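Local coordinates for protein 2',5'-phosphodiesterase 12 (Homo sapiens, PDB 4Z0V) that belongs to the phosphodiesterases with an endonuclease/exonuclease/phosphatase fold and carries a bound magnesium ion, at residues A[115-120]-A[405-410]; A[125-130]-A[432-437]; A[230-235]-A[302-307]; A[260-265]-A[287-292]. One frame throughout, in Å; residues are numbered along the deposited sequence.

Interaction 1 (A[115-120]-A[405-410]); sequences LYTKKV and QVIPLP
Tyr116 and Pro408 reach toward each other, tip to tip. Pro408 CD sits over the centre of the Tyr116 ring, 3.5 Å from its centroid and 7° off the ring normal. This is a CH-pi contact made squarely on one face. Pro408 CG is shifted toward the phenol end of the ring and lies 3.5 Å from Tyr116 CZ. The same ring meets Gln405 at its edge, where Gln405 OE1 lies in the ring plane, 3.6 Å from Tyr116 CD2. The amide and ring planes are 33° apart. The other branch of the amide makes the one hydrogen bond of the contact, from Gln405 NE2 to Tyr116 O at 3.0 Å. The donor lies in the carbonyl plane of Tyr116. Gln405 NE2 has a second acceptor, Asp436 OD2. The contact joins the loop between helix 110-113 and strand 125-132 to the end of strand 401-406, an outermost strand of a six-stranded mixed sheet. Ile407 CG1, anti to its own carbonyl carbon (chi1 -70°), touches Tyr116 CB and lies 3.6 Å from Thr117 CG2. The Thr117 and Ile407 side chains cross at about a right angle. Thr117 OG1 is hydrogen-bonded to Gly172 O.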
loop_
_atom_site.group_PDB
_atom_site.type_symbol
_atom_site.label_atom_id
_atom_site.label_comp_id
_atom_site.label_asym_id
_atom_site.label_seq_id
_atom_site.Cartn_x
_atom_site.Cartn_y
_atom_site.Cartn_z
ATOM N N LEU A 115 11.489 12.836 -7.789
ATOM C CA LEU A 115 11.809 14.271 -7.869
ATOM C C LEU A 115 10.661 15.122 -7.320
ATOM O O LEU A 115 10.871 16.298 -7.022
ATOM C CB LEU A 115 12.100 14.694 -9.330
ATOM C CG LEU A 115 13.267 13.975 -10.032
ATOM C CD1 LEU A 115 13.480 14.550 -11.421
ATOM C CD2 LEU A 115 14.566 14.066 -9.211
ATOM N N TYR A 116 9.444 14.554 -7.240
ATOM C CA TYR A 116 8.239 15.239 -6.730
ATOM C C TYR A 116 8.030 14.992 -5.231
ATOM O O TYR A 116 7.059 15.502 -4.658
ATOM C CB TYR A 116 6.999 14.747 -7.484
ATOM C CG TYR A 116 6.954 15.199 -8.926
ATOM C CD1 TYR A 116 7.715 14.559 -9.904
ATOM C CD2 TYR A 116 6.185 16.292 -9.309
ATOM C CE1 TYR A 116 7.727 15.013 -11.221
ATOM C CE2 TYR A 116 6.168 16.737 -10.630
ATOM C CZ TYR A 116 6.968 16.118 -11.575
ATOM O OH TYR A 116 6.929 16.539 -12.882
ATOM N N THR A 117 8.892 14.163 -4.617
ATOM C CA THR A 117 8.732 13.748 -3.211
ATOM C C THR A 117 10.074 13.771 -2.504
ATOM O O THR A 117 10.404 12.858 -1.746
ATOM C CB THR A 117 8.117 12.312 -3.170
ATOM O OG1 THR A 117 9.044 11.372 -3.719
ATOM C CG2 THR A 117 6.776 12.205 -3.893
ATOM N N LYS A 118 10.836 14.849 -2.735
ATOM C CA LYS A 118 12.184 15.047 -2.228
ATOM C C LYS A 118 12.267 15.051 -0.693
ATOM O O LYS A 118 13.263 14.607 -0.135
ATOM C CB LYS A 118 12.749 16.383 -2.786
ATOM C CG LYS A 118 12.865 16.388 -4.332
ATOM C CD LYS A 118 13.423 17.709 -4.894
ATOM C CE LYS A 118 13.698 17.616 -6.382
ATOM N NZ LYS A 118 14.252 18.883 -6.922
ATOM N N LYS A 119 11.222 15.492 -0.019
ATOM C CA LYS A 119 11.290 15.585 1.435
ATOM C C LYS A 119 9.970 15.285 2.080
ATOM O O LYS A 119 8.932 15.359 1.416
ATOM C CB LYS A 119 11.715 17.028 1.815
ATOM N N VAL A 120 9.999 15.042 3.405
ATOM C CA VAL A 120 8.774 14.881 4.198
ATOM C C VAL A 120 8.055 16.233 4.143
ATOM O O VAL A 120 8.712 17.277 4.235
ATOM C CB VAL A 120 9.071 14.409 5.638
ATOM C CG1 VAL A 120 7.808 14.446 6.488
ATOM C CG2 VAL A 120 9.687 13.012 5.628
ATOM N N GLN A 405 -0.746 18.732 -4.979
ATOM C CA GLN A 405 -0.088 18.295 -6.216
ATOM C C GLN A 405 -0.340 16.814 -6.427
ATOM O O GLN A 405 -0.611 16.081 -5.463
ATOM C CB GLN A 405 1.429 18.602 -6.249
ATOM C CG GLN A 405 2.262 17.848 -5.233
ATOM C CD GLN A 405 3.692 17.566 -5.683
ATOM O OE1 GLN A 405 4.109 17.819 -6.838
ATOM N NE2 GLN A 405 4.471 16.993 -4.778
ATOM N N VAL A 406 -0.256 16.395 -7.691
ATOM C CA VAL A 406 -0.367 14.999 -8.132
ATOM C C VAL A 406 1.017 14.632 -8.595
ATOM O O VAL A 406 1.579 15.338 -9.447
ATOM C CB VAL A 406 -1.436 14.783 -9.241
ATOM C CG1 VAL A 406 -1.433 13.336 -9.746
ATOM C CG2 VAL A 406 -2.822 15.162 -8.737
ATOM N N ILE A 407 1.582 13.540 -8.044
ATOM C CA ILE A 407 2.889 13.044 -8.477
ATOM C C ILE A 407 2.601 12.306 -9.796
ATOM O O ILE A 407 1.808 11.349 -9.805
ATOM C CB ILE A 407 3.557 12.155 -7.399
ATOM C CG1 ILE A 407 4.021 12.961 -6.153
ATOM C CG2 ILE A 407 4.760 11.405 -8.006
ATOM C CD1 ILE A 407 2.971 13.651 -5.235
ATOM N N PRO A 408 3.142 12.781 -10.934
ATOM C CA PRO A 408 2.774 12.172 -12.221
ATOM C C PRO A 408 3.104 10.704 -12.314
ATOM O O PRO A 408 4.130 10.261 -11.804
ATOM C CB PRO A 408 3.606 12.959 -13.250
ATOM C CG PRO A 408 4.685 13.591 -12.486
ATOM C CD PRO A 408 4.102 13.888 -11.125
ATOM N N LEU A 409 2.247 9.974 -13.022
ATOM C CA LEU A 409 2.470 8.560 -13.278
ATOM C C LEU A 409 3.637 8.414 -14.247
ATOM O O LEU A 409 3.926 9.374 -14.982
ATOM C CB LEU A 409 1.181 7.929 -13.845
ATOM C CG LEU A 409 0.195 7.466 -12.749
ATOM C CD1 LEU A 409 -0.520 8.665 -12.098
ATOM C CD2 LEU A 409 -0.840 6.542 -13.329
ATOM N N PRO A 410 4.328 7.255 -14.284
ATOM C CA PRO A 410 5.405 7.089 -15.279
ATOM C C PRO A 410 4.884 7.325 -16.692
ATOM O O PRO A 410 3.681 7.130 -16.952
ATOM C CB PRO A 410 5.806 5.606 -15.128
ATOM C CG PRO A 410 5.392 5.229 -13.754
ATOM C CD PRO A 410 4.117 6.014 -13.504
#

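Interaction 2 (A[125-130]-A[432-437]); sequences LIRTVS and ALVCDL
Leu437 has the most surface buried here and pairs with Ile126. Their backbones exchange two hydrogen bonds, Ile126 N to Leu437 O and Leu437 N to Ile126 O. The Leu437 side chain reaches past this pair to Thr128, crossing it obliquely. Leu437 CD1 comes to 3.5 Å from Thr128 OG1. Asp436 is next in buried area and faces Arg127 on the other side of the sheet. The two side chains lie side by side and point the same way. Arg127 grips the carboxylate side-on with two nitrogens, a salt bridge. Its NE is 2.7 Å from Asp436 OD1, and its NH2 is 3.1 Å from Asp436 OD2. Both oxygens are met on their syn side, though the two planes are 31° apart. The arginine chain bends at chi3, which places NE. Strands 125-132 and 433-439 are antiparallel neighbours inside a six-stranded mixed sheet of the endonuclease/exonuclease/phosphatase fold. The short segments run at 164° to each other. Thr128, with the third largest buried area, forms a hydrogen-bonded pair with Cys435. Thr128 N donates to Cys435 O at 2.8 Å, and the bond is nearly straight at 176°. Val129 and Val434, a non-hydrogen-bonded pair, touch through CG2 and CG1 at 3.9 Å, on the same face as the salt bridge. Arg127 NH1 is bonded to Lys119 O, Tyr173 O and Asn174 O.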
loop_
_atom_site.group_PDB
_atom_site.type_symbol
_atom_site.label_atom_id
_atom_site.label_comp_id
_atom_site.label_asym_id
_atom_site.label_seq_id
_atom_site.Cartn_x
_atom_site.Cartn_y
_atom_site.Cartn_z
ATOM N N LEU A 125 0.197 19.531 5.092
ATOM C CA LEU A 125 -0.018 18.553 4.026
ATOM C C LEU A 125 -0.089 17.111 4.522
ATOM O O LEU A 125 0.389 16.781 5.615
ATOM C CB LEU A 125 1.093 18.631 2.955
ATOM C CG LEU A 125 1.354 19.995 2.288
ATOM C CD1 LEU A 125 2.504 19.894 1.276
ATOM C CD2 LEU A 125 0.112 20.520 1.620
ATOM N N ILE A 126 -0.701 16.266 3.682
ATOM C CA ILE A 126 -0.768 14.830 3.878
ATOM C C ILE A 126 -0.358 14.204 2.569
ATOM O O ILE A 126 -1.164 14.193 1.627
ATOM C CB ILE A 126 -2.156 14.292 4.343
ATOM C CG1 ILE A 126 -2.751 15.092 5.531
ATOM C CG2 ILE A 126 -2.069 12.757 4.642
ATOM C CD1 ILE A 126 -4.294 14.736 5.768
ATOM N N ARG A 127 0.869 13.694 2.479
ATOM C CA ARG A 127 1.261 12.970 1.271
ATOM C C ARG A 127 0.643 11.563 1.365
ATOM O O ARG A 127 0.974 10.791 2.267
ATOM C CB ARG A 127 2.783 12.902 1.104
ATOM C CG ARG A 127 3.175 12.124 -0.153
ATOM C CD ARG A 127 4.621 12.322 -0.515
ATOM N NE ARG A 127 4.849 13.689 -0.996
ATOM C CZ ARG A 127 5.961 14.390 -0.805
ATOM N NH1 ARG A 127 6.990 13.855 -0.154
ATOM N NH2 ARG A 127 6.049 15.635 -1.255
ATOM N N THR A 128 -0.176 11.204 0.383
ATOM C CA THR A 128 -0.949 9.955 0.427
ATOM C C THR A 128 -0.609 9.083 -0.761
ATOM O O THR A 128 -0.405 9.589 -1.876
ATOM C CB THR A 128 -2.454 10.326 0.447
ATOM O OG1 THR A 128 -2.694 11.204 1.547
ATOM C CG2 THR A 128 -3.352 9.102 0.618
ATOM N N VAL A 129 -0.420 7.768 -0.488
ATOM C CA VAL A 129 -0.080 6.785 -1.522
ATOM C C VAL A 129 -1.147 5.709 -1.540
ATOM O O VAL A 129 -1.584 5.277 -0.470
ATOM C CB VAL A 129 1.314 6.137 -1.219
ATOM C CG1 VAL A 129 1.629 5.001 -2.215
ATOM C CG2 VAL A 129 2.438 7.186 -1.206
ATOM N N SER A 130 -1.516 5.213 -2.717
ATOM C CA SER A 130 -2.384 4.017 -2.839
ATOM C C SER A 130 -1.713 3.122 -3.841
ATOM O O SER A 130 -1.396 3.572 -4.954
ATOM C CB SER A 130 -3.823 4.344 -3.238
ATOM O OG SER A 130 -4.586 3.140 -3.258
ATOM N N ALA A 432 1.632 2.955 -8.535
ATOM C CA ALA A 432 1.302 3.659 -7.308
ATOM C C ALA A 432 0.717 5.009 -7.590
ATOM O O ALA A 432 1.198 5.733 -8.490
ATOM C CB ALA A 432 2.557 3.839 -6.442
ATOM N N LEU A 433 -0.345 5.343 -6.858
ATOM C CA LEU A 433 -0.899 6.712 -6.897
ATOM C C LEU A 433 -0.314 7.479 -5.760
ATOM O O LEU A 433 -0.264 6.964 -4.651
ATOM C CB LEU A 433 -2.418 6.725 -6.782
ATOM C CG LEU A 433 -3.203 6.084 -7.886
ATOM C CD1 LEU A 433 -4.662 6.213 -7.565
ATOM C CD2 LEU A 433 -2.884 6.719 -9.247
ATOM N N VAL A 434 0.197 8.682 -6.016
ATOM C CA VAL A 434 0.810 9.507 -4.958
ATOM C C VAL A 434 0.325 10.929 -5.138
ATOM O O VAL A 434 0.418 11.469 -6.248
ATOM C CB VAL A 434 2.364 9.457 -4.998
ATOM C CG1 VAL A 434 2.980 10.128 -3.752
ATOM C CG2 VAL A 434 2.889 8.035 -5.164
ATOM N N CYS A 435 -0.175 11.555 -4.070
ATOM C CA CYS A 435 -0.617 12.955 -4.169
ATOM C C CYS A 435 -0.399 13.655 -2.850
ATOM O O CYS A 435 -0.441 13.017 -1.790
ATOM C CB CYS A 435 -2.077 13.026 -4.578
ATOM S SG CYS A 435 -3.182 12.291 -3.367
ATOM N N ASP A 436 -0.185 14.965 -2.901
ATOM C CA ASP A 436 -0.052 15.752 -1.684
ATOM C C ASP A 436 -1.383 16.422 -1.457
ATOM O O ASP A 436 -1.889 17.065 -2.380
ATOM C CB ASP A 436 1.071 16.776 -1.818
ATOM C CG ASP A 436 2.439 16.158 -1.905
ATOM O OD1 ASP A 436 2.551 14.934 -1.682
ATOM O OD2 ASP A 436 3.406 16.904 -2.142
ATOM N N LEU A 437 -1.992 16.176 -0.295
ATOM C CA LEU A 437 -3.283 16.759 0.076
ATOM C C LEU A 437 -3.066 17.884 1.057
ATOM O O LEU A 437 -2.100 17.848 1.802
ATOM C CB LEU A 437 -4.169 15.687 0.710
ATOM C CG LEU A 437 -4.412 14.429 -0.130
ATOM C CD1 LEU A 437 -5.252 13.421 0.672
ATOM C CD2 LEU A 437 -5.063 14.796 -1.475
#

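Interaction 3 (A[230-235]-A[302-307]); sequences ISFYEA and MAVALA
Phe232 and Val304 are the closest backbone pair, with their CA atoms 6.6 Å apart. Segment 230-235 turns from strand into helix. Residues 230-231 end strand 222-231, Ser231 takes the N-cap position, and helix 232-238 starts at Phe232. Segment 302-307 is helical throughout. No hydrogen bond joins the two, and the contact is apolar. Val304 points at the bend. Its CG1 branch, anti to the backbone N (chi1 173°), does most of the touching. It meets Phe232 CD1 at 3.8 Å, near the plane of the ring at its edge. The same methyl lies 4.0 Å from Ile230 CD1 and 4.1 Å from Ala235 CB. One branch thus meets the strand end, the first helical residue and the next turn of the helix. The ring of Phe232 runs on to Ala305, with its CE1 3.6 Å from Ala305 CB. That methyl approaches the ring obliquely. The contact packs helix 295-316 against the junction of strand 222-231 and helix 232-238. Strand 265-273 lies beside it, and Leu266 touches Ile230, Phe232 and Ala305. Phe324 of strand 322-327 also packs on Ala305, while Met302 packs on helix 335-342.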
loop_
_atom_site.group_PDB
_atom_site.type_symbol
_atom_site.label_atom_id
_atom_site.label_comp_id
_atom_site.label_asym_id
_atom_site.label_seq_id
_atom_site.Cartn_x
_atom_site.Cartn_y
_atom_site.Cartn_z
ATOM N N ILE A 230 -13.772 -4.258 8.388
ATOM C CA ILE A 230 -14.904 -5.171 8.188
ATOM C C ILE A 230 -14.674 -6.059 6.984
ATOM O O ILE A 230 -13.892 -5.719 6.094
ATOM C CB ILE A 230 -16.273 -4.433 8.010
ATOM C CG1 ILE A 230 -16.249 -3.434 6.806
ATOM C CG2 ILE A 230 -16.772 -3.757 9.317
ATOM C CD1 ILE A 230 -17.686 -2.983 6.256
ATOM N N SER A 231 -15.414 -7.185 6.943
ATOM C CA SER A 231 -15.623 -7.978 5.747
ATOM C C SER A 231 -16.960 -7.478 5.202
ATOM O O SER A 231 -17.893 -7.356 5.999
ATOM C CB SER A 231 -15.672 -9.469 6.067
ATOM O OG SER A 231 -14.365 -9.913 6.405
ATOM N N PHE A 232 -17.067 -7.119 3.910
ATOM C CA PHE A 232 -18.358 -6.622 3.398
ATOM C C PHE A 232 -19.490 -7.638 3.591
ATOM O O PHE A 232 -20.574 -7.225 3.963
ATOM C CB PHE A 232 -18.305 -6.224 1.910
ATOM C CG PHE A 232 -17.331 -5.103 1.586
ATOM C CD1 PHE A 232 -17.507 -3.827 2.118
ATOM C CD2 PHE A 232 -16.246 -5.323 0.749
ATOM C CE1 PHE A 232 -16.595 -2.802 1.830
ATOM C CE2 PHE A 232 -15.334 -4.302 0.470
ATOM C CZ PHE A 232 -15.523 -3.048 0.998
ATOM N N TYR A 233 -19.243 -8.946 3.382
ATOM C CA TYR A 233 -20.337 -9.926 3.482
ATOM C C TYR A 233 -20.892 -9.983 4.916
ATOM O O TYR A 233 -22.097 -10.086 5.109
ATOM C CB TYR A 233 -19.871 -11.325 3.007
ATOM C CG TYR A 233 -19.051 -12.091 4.018
ATOM C CD1 TYR A 233 -17.661 -12.027 4.011
ATOM C CD2 TYR A 233 -19.663 -12.903 4.973
ATOM C CE1 TYR A 233 -16.900 -12.718 4.957
ATOM C CE2 TYR A 233 -18.913 -13.592 5.923
ATOM C CZ TYR A 233 -17.533 -13.482 5.923
ATOM O OH TYR A 233 -16.794 -14.166 6.855
ATOM N N GLU A 234 -20.009 -9.883 5.908
ATOM C CA GLU A 234 -20.389 -9.957 7.322
ATOM C C GLU A 234 -21.201 -8.738 7.714
ATOM O O GLU A 234 -22.267 -8.876 8.322
ATOM C CB GLU A 234 -19.118 -10.041 8.160
ATOM C CG GLU A 234 -19.285 -10.746 9.486
ATOM C CD GLU A 234 -17.951 -11.179 10.057
ATOM O OE1 GLU A 234 -16.984 -10.386 9.974
ATOM O OE2 GLU A 234 -17.859 -12.328 10.547
ATOM N N ALA A 235 -20.713 -7.532 7.341
ATOM C CA ALA A 235 -21.413 -6.292 7.637
ATOM C C ALA A 235 -22.790 -6.271 6.980
ATOM O O ALA A 235 -23.764 -5.956 7.654
ATOM C CB ALA A 235 -20.594 -5.099 7.169
ATOM N N MET A 302 -19.311 -0.993 -2.520
ATOM C CA MET A 302 -19.088 0.440 -2.308
ATOM C C MET A 302 -20.200 1.042 -1.426
ATOM O O MET A 302 -19.900 1.846 -0.543
ATOM C CB MET A 302 -18.972 1.179 -3.663
ATOM C CG MET A 302 -18.768 2.706 -3.548
ATOM S SD MET A 302 -17.357 3.214 -2.516
ATOM C CE MET A 302 -16.118 2.321 -3.183
ATOM N N ALA A 303 -21.461 0.634 -1.627
ATOM C CA ALA A 303 -22.581 1.136 -0.812
ATOM C C ALA A 303 -22.392 0.737 0.676
ATOM O O ALA A 303 -22.606 1.570 1.569
ATOM C CB ALA A 303 -23.895 0.582 -1.347
ATOM N N VAL A 304 -21.926 -0.507 0.925
ATOM C CA VAL A 304 -21.627 -0.989 2.295
ATOM C C VAL A 304 -20.464 -0.150 2.848
ATOM O O VAL A 304 -20.512 0.297 4.007
ATOM C CB VAL A 304 -21.273 -2.500 2.333
ATOM C CG1 VAL A 304 -20.788 -2.934 3.733
ATOM C CG2 VAL A 304 -22.444 -3.374 1.883
ATOM N N ALA A 305 -19.395 -0.009 2.041
ATOM C CA ALA A 305 -18.192 0.726 2.480
ATOM C C ALA A 305 -18.544 2.136 2.893
ATOM O O ALA A 305 -18.130 2.575 3.960
ATOM C CB ALA A 305 -17.129 0.757 1.372
ATOM N N LEU A 306 -19.293 2.856 2.053
ATOM C CA LEU A 306 -19.625 4.252 2.356
ATOM C C LEU A 306 -20.532 4.374 3.585
ATOM O O LEU A 306 -20.298 5.281 4.393
ATOM C CB LEU A 306 -20.232 4.967 1.138
ATOM C CG LEU A 306 -19.267 5.173 -0.062
ATOM C CD1 LEU A 306 -19.995 5.882 -1.236
ATOM C CD2 LEU A 306 -17.993 5.970 0.340
ATOM N N ALA A 307 -21.485 3.443 3.772
ATOM C CA ALA A 307 -22.360 3.434 4.959
ATOM C C ALA A 307 -21.525 3.131 6.211
ATOM O O ALA A 307 -21.757 3.723 7.256
ATOM C CB ALA A 307 -23.481 2.410 4.806
#

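Interaction 4 (A[260-265]-A[287-292]); sequences LQRSSV and HLYWHP
Arg262 lays its side chain over one face of the Tyr289 ring. The contact joins two loops of the endonuclease/exonuclease/phosphatase fold: one links helix 253-261 to strand 265-273, the other follows strand 280-287 and leads to helix 295-316. Two contacts use the ring face. Arg262 CD makes a CH-pi contact over the face, 3.6 Å from the ring centroid and 15° off the normal. Further out, Arg262 NE lies 3.3 Å from Tyr289 CE1, above the rim. The guanidinium forms an off-centre cation-pi contact, with Arg262 CZ 4.2 Å from the centroid. Its plane is turned 40° from the ring. The Arg262 chain bends at chi2 and again at chi3. Arg262 NH2, turned away from the ring, is hydrogen-bonded to Lys258 O. On the opposite face of Tyr289 lies the backbone N of His291.

The polar contacts run through water. No direct hydrogen bond joins the segments. Ser264 OG and His287 O share one water, and Val265 N and His287 O share another. His287 O therefore accepts from both. Gln301 of helix 295-316 bonds to Ser264 OG and Tyr289 N, a second link between the loops. The His287 side chain is about 5 Å from a bound magnesium ion. The second water lies 2.9 Å from Val265 N and 2.7 Å from His287 O.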
loop_
_atom_site.group_PDB
_atom_site.type_symbol
_atom_site.label_atom_id
_atom_site.label_comp_id
_atom_site.label_asym_id
_atom_site.label_seq_id
_atom_site.Cartn_x
_atom_site.Cartn_y
_atom_site.Cartn_z
ATOM N N LEU A 260 -22.602 -11.917 -1.076
ATOM C CA LEU A 260 -22.273 -12.489 0.229
ATOM C C LEU A 260 -21.173 -13.566 0.169
ATOM O O LEU A 260 -20.526 -13.805 1.175
ATOM C CB LEU A 260 -23.527 -13.019 0.919
ATOM C CG LEU A 260 -24.613 -11.966 1.291
ATOM C CD1 LEU A 260 -25.689 -12.604 2.179
ATOM C CD2 LEU A 260 -24.014 -10.762 2.042
ATOM N N GLN A 261 -20.908 -14.160 -0.997
ATOM C CA GLN A 261 -19.814 -15.125 -1.146
ATOM C C GLN A 261 -18.450 -14.469 -1.078
ATOM O O GLN A 261 -17.475 -15.142 -0.751
ATOM C CB GLN A 261 -19.892 -15.793 -2.531
ATOM C CG GLN A 261 -20.970 -16.846 -2.649
ATOM C CD GLN A 261 -21.322 -17.080 -4.101
ATOM O OE1 GLN A 261 -20.468 -17.024 -5.004
ATOM N NE2 GLN A 261 -22.578 -17.413 -4.346
ATOM N N ARG A 262 -18.351 -13.192 -1.509
ATOM C CA ARG A 262 -17.054 -12.521 -1.646
ATOM C C ARG A 262 -16.321 -12.382 -0.334
ATOM O O ARG A 262 -16.923 -12.170 0.725
ATOM C CB ARG A 262 -17.172 -11.142 -2.316
ATOM C CG ARG A 262 -18.227 -11.111 -3.404
ATOM C CD ARG A 262 -17.733 -11.290 -4.806
ATOM N NE ARG A 262 -16.834 -12.425 -4.990
ATOM C CZ ARG A 262 -17.213 -13.656 -5.308
ATOM N NH1 ARG A 262 -16.309 -14.595 -5.520
ATOM N NH2 ARG A 262 -18.500 -13.957 -5.412
ATOM N N SER A 263 -15.000 -12.454 -0.424
ATOM C CA SER A 263 -14.121 -12.355 0.725
ATOM C C SER A 263 -13.580 -10.926 0.927
ATOM O O SER A 263 -12.865 -10.692 1.898
ATOM C CB SER A 263 -12.959 -13.324 0.554
ATOM O OG SER A 263 -12.210 -12.954 -0.591
ATOM N N SER A 264 -13.931 -9.991 0.023
ATOM C CA SER A 264 -13.431 -8.602 0.037
ATOM C C SER A 264 -13.610 -7.942 1.425
ATOM O O SER A 264 -14.642 -8.101 2.102
ATOM C CB SER A 264 -14.090 -7.763 -1.050
ATOM O OG SER A 264 -14.363 -8.523 -2.220
ATOM N N VAL A 265 -12.561 -7.213 1.826
ATOM C CA VAL A 265 -12.471 -6.547 3.105
ATOM C C VAL A 265 -12.234 -5.041 2.916
ATOM O O VAL A 265 -11.819 -4.552 1.846
ATOM C CB VAL A 265 -11.361 -7.190 4.007
ATOM C CG1 VAL A 265 -11.710 -8.650 4.372
ATOM C CG2 VAL A 265 -9.984 -7.107 3.335
ATOM N N HIS A 287 -9.863 -3.391 -1.490
ATOM C CA HIS A 287 -9.583 -4.071 -2.750
ATOM C C HIS A 287 -10.899 -4.731 -3.124
ATOM O O HIS A 287 -11.291 -5.705 -2.475
ATOM C CB HIS A 287 -8.431 -5.087 -2.574
ATOM C CG HIS A 287 -7.934 -5.663 -3.870
ATOM N ND1 HIS A 287 -6.906 -6.596 -3.886
ATOM C CD2 HIS A 287 -8.344 -5.444 -5.147
ATOM C CE1 HIS A 287 -6.717 -6.913 -5.162
ATOM N NE2 HIS A 287 -7.548 -6.243 -5.964
ATOM N N LEU A 288 -11.657 -4.113 -4.071
ATOM C CA LEU A 288 -12.991 -4.617 -4.365
ATOM C C LEU A 288 -12.911 -5.827 -5.265
ATOM O O LEU A 288 -11.856 -6.104 -5.826
ATOM C CB LEU A 288 -13.885 -3.553 -5.007
ATOM C CG LEU A 288 -14.205 -2.301 -4.172
ATOM C CD1 LEU A 288 -15.229 -1.416 -4.906
ATOM C CD2 LEU A 288 -14.721 -2.647 -2.756
ATOM N N TYR A 289 -14.035 -6.560 -5.367
ATOM C CA TYR A 289 -14.128 -7.755 -6.214
ATOM C C TYR A 289 -13.601 -7.434 -7.623
ATOM O O TYR A 289 -13.864 -6.363 -8.150
ATOM C CB TYR A 289 -15.558 -8.221 -6.256
ATOM C CG TYR A 289 -15.740 -9.457 -7.104
ATOM C CD1 TYR A 289 -14.935 -10.583 -6.919
ATOM C CD2 TYR A 289 -16.744 -9.519 -8.059
ATOM C CE1 TYR A 289 -15.129 -11.739 -7.677
ATOM C CE2 TYR A 289 -16.946 -10.667 -8.820
ATOM C CZ TYR A 289 -16.153 -11.783 -8.608
ATOM O OH TYR A 289 -16.380 -12.908 -9.364
ATOM N N TRP A 290 -12.823 -8.340 -8.193
ATOM C CA TRP A 290 -12.063 -8.104 -9.412
ATOM C C TRP A 290 -12.737 -8.459 -10.743
ATOM O O TRP A 290 -12.286 -7.942 -11.761
ATOM C CB TRP A 290 -10.751 -8.920 -9.332
ATOM C CG TRP A 290 -11.006 -10.402 -9.328
ATOM C CD1 TRP A 290 -11.369 -11.166 -8.258
ATOM C CD2 TRP A 290 -11.061 -11.268 -10.476
ATOM N NE1 TRP A 290 -11.603 -12.457 -8.658
ATOM C CE2 TRP A 290 -11.446 -12.543 -10.019
ATOM C CE3 TRP A 290 -10.818 -11.085 -11.849
ATOM C CZ2 TRP A 290 -11.576 -13.638 -10.880
ATOM C CZ3 TRP A 290 -10.973 -12.166 -12.708
ATOM C CH2 TRP A 290 -11.345 -13.422 -12.222
ATOM N N HIS A 291 -13.680 -9.409 -10.771
ATOM C CA HIS A 291 -14.222 -9.910 -12.046
ATOM C C HIS A 291 -14.721 -8.804 -12.981
ATOM O O HIS A 291 -15.470 -7.937 -12.545
ATOM C CB HIS A 291 -15.335 -10.952 -11.842
ATOM C CG HIS A 291 -15.495 -11.867 -13.022
ATOM N ND1 HIS A 291 -16.262 -11.504 -14.108
ATOM C CD2 HIS A 291 -14.964 -13.094 -13.252
ATOM C CE1 HIS A 291 -16.172 -12.507 -14.973
ATOM N NE2 HIS A 291 -15.412 -13.493 -14.502
ATOM N N PRO A 292 -14.379 -8.872 -14.293
ATOM C CA PRO A 292 -14.852 -7.834 -15.233
ATOM C C PRO A 292 -16.370 -7.689 -15.282
ATOM O O PRO A 292 -16.856 -6.571 -15.483
ATOM C CB PRO A 292 -14.321 -8.309 -16.600
ATOM C CG PRO A 292 -13.199 -9.191 -16.289
ATOM C CD PRO A 292 -13.498 -9.848 -14.972
HETATM O O HOH W 1 -11.698 -8.625 -3.204
HETATM O O HOH W 2 -10.445 -6.936 -0.192
#

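How the interactions relate
From the N terminus, 115-120 comes first and 125-130 soon after. Both find their partners near the C terminus: 405-410 closes interaction 1 and 432-437 closes interaction 2. These two long loops cross, because their segments alternate. They also touch, as strands 401-406 and 433-439 are neighbours in one sheet. Between them, 230-235 opens the loop that 302-307 closes as interaction 3. Interaction 4, 260-265 with 287-292, falls within that loop, and both lie within the two longer ones. Interactions 3 and 4 touch. Interaction 3 packs helix 295-316 on the end of strand 222-231 and the start of helix 232-238. Interaction 4 joins the loops before strand 265-273 and after strand 280-287, both of the seven-stranded sheet.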